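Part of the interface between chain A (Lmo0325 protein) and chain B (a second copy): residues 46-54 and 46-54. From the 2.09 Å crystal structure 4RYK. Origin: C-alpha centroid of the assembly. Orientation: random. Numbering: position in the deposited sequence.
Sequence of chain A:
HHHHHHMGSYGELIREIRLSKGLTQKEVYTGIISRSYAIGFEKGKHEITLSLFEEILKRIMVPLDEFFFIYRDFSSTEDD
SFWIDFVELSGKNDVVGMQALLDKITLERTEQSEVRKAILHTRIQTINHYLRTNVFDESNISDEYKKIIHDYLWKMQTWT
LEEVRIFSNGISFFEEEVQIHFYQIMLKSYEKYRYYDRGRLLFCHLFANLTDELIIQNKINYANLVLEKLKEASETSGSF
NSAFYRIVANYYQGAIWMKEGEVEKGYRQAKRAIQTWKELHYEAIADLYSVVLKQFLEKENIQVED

Chain A 46-54: HEITLSLFE
Chain B (46-54) HEITLSLFE

Two identical loops cross at an exact two-fold axis and pair through a single beta bridge, just where each chain turns into a helix; CA of Thr A49 lies 4.1 Å from CA of Thr B49. Residues 46-49 are extended (phi -73 to -133°, psi 117 to 152°). Helix 50-54 follows (phi near -65°, psi near -40°). The helix axes approach to 10.6 Å, and their N-to-C directions differ by 111°.

Two backbone hydrogen bonds make the bridge. Leu A50 N donates to Ile B48 O at 3.3 Å, and Leu B50 N donates to Ile A48 O at 3.3 Å. The N-H...O angle is 167° in both. These amides lie in the first turn, so no earlier helical carbonyl claims them. Thr A49 (p) caps its own helix: its OG1 accepts a weak bond from Leu A52 N at 3.3 Å. Its CG2 packs 3.7 Å from Glu B47 CB. Thr B49 likewise caps its own helix, and its CG2 lies 3.7 Å from CB of Glu A47.

Glu A47 (m, m, chi3 -6°) points toward the partner. Exposed, it is long enough to bring OE1 to Ser B51 OG (p), which donates at 2.8 Å. Water 1 links Glu A47 OE1 (2.6 Å), Ile A48 O (3.1 Å) and Ser B51 N (3.1 Å), donating to both oxygens and accepting from the amide. Ser A51, Glu B47 and water 2 repeat this arrangement.

Leu A50, Leu B50, Phe A53 and Phe B53 form the main apolar cluster. The 512 Å² buried, both sides summed, centres on the leucines (t, p), whose branched tips reach each other (Leu A50 CD1 to Leu B50 CD1, 4.1 Å) and the rings. CD2 of Leu A50 lies over one face of the Phe B53 ring (t, chi2 70°), 4.0 Å from its centroid, and Leu B50 covers Phe A53 likewise. Ile A48 (t, p) points its side chain away and contributes its carbonyl.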

# COMPACT_ATOMS: atom_id res chain seq x y z
N HIS A 46 21.70 6.63 23.09
CA HIS A 46 22.39 7.21 21.92
C HIS A 46 21.43 7.41 20.77
O HIS A 46 20.73 6.48 20.43
CB HIS A 46 23.43 6.27 21.39
CG HIS A 46 24.67 6.23 22.19
ND1 HIS A 46 25.16 5.07 22.74
CD2 HIS A 46 25.52 7.22 22.55
CE1 HIS A 46 26.27 5.34 23.42
NE2 HIS A 46 26.51 6.63 23.32
N GLU A 47 21.45 8.59 20.16
CA GLU A 47 20.70 8.89 18.93
C GLU A 47 21.37 8.24 17.72
O GLU A 47 22.48 8.54 17.38
CB GLU A 47 20.63 10.41 18.70
CG GLU A 47 19.75 11.17 19.67
CD GLU A 47 18.27 10.95 19.44
OE1 GLU A 47 17.86 10.29 18.45
OE2 GLU A 47 17.49 11.47 20.26
N ILE A 48 20.70 7.33 17.07
CA ILE A 48 21.33 6.66 15.92
C ILE A 48 21.25 7.59 14.67
O ILE A 48 20.24 8.30 14.50
CB ILE A 48 20.63 5.27 15.72
CG1 ILE A 48 21.50 4.27 14.95
CG2 ILE A 48 19.20 5.41 15.14
CD1 ILE A 48 22.91 4.12 15.47
N THR A 49 22.27 7.57 13.81
CA THR A 49 22.09 8.17 12.48
C THR A 49 21.22 7.32 11.63
O THR A 49 21.18 6.10 11.79
CB THR A 49 23.39 8.37 11.72
OG1 THR A 49 24.01 7.11 11.50
CG2 THR A 49 24.34 9.29 12.49
N LEU A 50 20.54 7.95 10.71
CA LEU A 50 19.68 7.24 9.79
C LEU A 50 20.42 6.21 8.92
O LEU A 50 19.88 5.12 8.69
CB LEU A 50 18.91 8.22 8.90
CG LEU A 50 18.08 7.64 7.77
CD1 LEU A 50 17.04 6.63 8.24
CD2 LEU A 50 17.38 8.81 7.07
N SER A 51 21.64 6.50 8.48
CA SER A 51 22.33 5.50 7.64
C SER A 51 22.71 4.28 8.45
O SER A 51 22.65 3.19 7.93
CB SER A 51 23.56 6.05 6.91
OG SER A 51 24.21 6.97 7.70
N LEU A 52 23.09 4.45 9.71
CA LEU A 52 23.43 3.31 10.53
C LEU A 52 22.18 2.54 10.86
O LEU A 52 22.20 1.30 10.92
CB LEU A 52 24.10 3.75 11.81
CG LEU A 52 25.50 4.30 11.52
CD1 LEU A 52 26.04 4.94 12.78
CD2 LEU A 52 26.44 3.21 11.04
N PHE A 53 21.10 3.27 11.07
CA PHE A 53 19.82 2.66 11.40
C PHE A 53 19.33 1.73 10.30
O PHE A 53 18.90 0.63 10.61
CB PHE A 53 18.78 3.71 11.74
CG PHE A 53 17.51 3.15 12.31
CD1 PHE A 53 17.50 2.59 13.60
CD2 PHE A 53 16.32 3.22 11.62
CE1 PHE A 53 16.33 2.10 14.15
CE2 PHE A 53 15.16 2.70 12.16
CZ PHE A 53 15.16 2.14 13.43
N GLU A 54 19.45 2.13 9.03
CA GLU A 54 19.06 1.28 7.90
C GLU A 54 19.84 -0.03 7.91
O GLU A 54 19.30 -1.09 7.60
CB GLU A 54 19.29 1.96 6.55
CG GLU A 54 18.50 3.23 6.26
CD GLU A 54 18.46 3.53 4.74
OE1 GLU A 54 19.18 4.46 4.25
OE2 GLU A 54 17.74 2.82 4.02
N HIS B 46 27.12 16.31 6.82
CA HIS B 46 26.74 15.87 8.18
C HIS B 46 25.73 14.75 8.13
O HIS B 46 24.74 14.89 7.43
CB HIS B 46 26.04 16.98 8.92
CG HIS B 46 26.95 18.02 9.43
ND1 HIS B 46 26.81 19.35 9.10
CD2 HIS B 46 28.02 17.94 10.25
CE1 HIS B 46 27.76 20.05 9.69
NE2 HIS B 46 28.51 19.22 10.39
N GLU B 47 25.96 13.69 8.89
CA GLU B 47 25.01 12.59 9.07
C GLU B 47 23.86 13.02 9.99
O GLU B 47 24.05 13.33 11.13
CB GLU B 47 25.70 11.37 9.69
CG GLU B 47 26.67 10.64 8.77
CD GLU B 47 25.99 9.85 7.68
OE1 GLU B 47 24.74 9.73 7.65
OE2 GLU B 47 26.74 9.32 6.83
N ILE B 48 22.65 13.04 9.49
CA ILE B 48 21.54 13.48 10.35
C ILE B 48 21.11 12.32 11.28
O ILE B 48 21.13 11.15 10.85
CB ILE B 48 20.39 14.01 9.41
CG1 ILE B 48 19.43 14.97 10.13
CG2 ILE B 48 19.67 12.85 8.67
CD1 ILE B 48 20.10 16.09 10.88
N THR B 49 20.69 12.62 12.51
CA THR B 49 19.98 11.60 13.30
C THR B 49 18.61 11.40 12.77
O THR B 49 18.00 12.31 12.21
CB THR B 49 19.84 11.95 14.77
OG1 THR B 49 19.09 13.14 14.91
CG2 THR B 49 21.22 12.12 15.42
N LEU B 50 18.10 10.21 12.96
CA LEU B 50 16.75 9.88 12.54
C LEU B 50 15.67 10.75 13.19
O LEU B 50 14.71 11.14 12.51
CB LEU B 50 16.45 8.40 12.77
CG LEU B 50 15.03 7.92 12.52
CD1 LEU B 50 14.54 8.21 11.11
CD2 LEU B 50 15.02 6.41 12.77
N SER B 51 15.80 11.10 14.46
CA SER B 51 14.75 11.93 15.08
C SER B 51 14.75 13.32 14.50
O SER B 51 13.70 13.89 14.33
CB SER B 51 14.82 11.99 16.61
OG SER B 51 16.14 11.99 17.02
N LEU B 52 15.92 13.87 14.19
CA LEU B 52 15.96 15.20 13.60
C LEU B 52 15.44 15.15 12.19
O LEU B 52 14.76 16.07 11.72
CB LEU B 52 17.37 15.74 13.60
CG LEU B 52 17.83 16.06 15.02
CD1 LEU B 52 19.30 16.37 15.01
CD2 LEU B 52 17.05 17.23 15.61
N PHE B 53 15.77 14.05 11.51
CA PHE B 53 15.34 13.86 10.14
C PHE B 53 13.82 13.84 10.01
O PHE B 53 13.30 14.49 9.12
CB PHE B 53 15.95 12.61 9.53
CG PHE B 53 15.74 12.47 8.06
CD1 PHE B 53 16.39 13.33 7.16
CD2 PHE B 53 14.94 11.47 7.54
CE1 PHE B 53 16.23 13.20 5.79
CE2 PHE B 53 14.76 11.36 6.17
CZ PHE B 53 15.40 12.23 5.30
N GLU B 54 13.11 13.17 10.92
CA GLU B 54 11.64 13.14 10.91
C GLU B 54 11.07 14.56 11.03
O GLU B 54 10.07 14.89 10.40
CB GLU B 54 11.06 12.30 12.05
CG GLU B 54 11.39 10.82 12.05
CD GLU B 54 10.39 10.02 12.93
OE1 GLU B 54 10.74 9.60 14.08
OE2 GLU B 54 9.23 9.86 12.51
O HOH W 1 17.80 9.33 16.04
O HOH W 2 22.31 9.52 8.54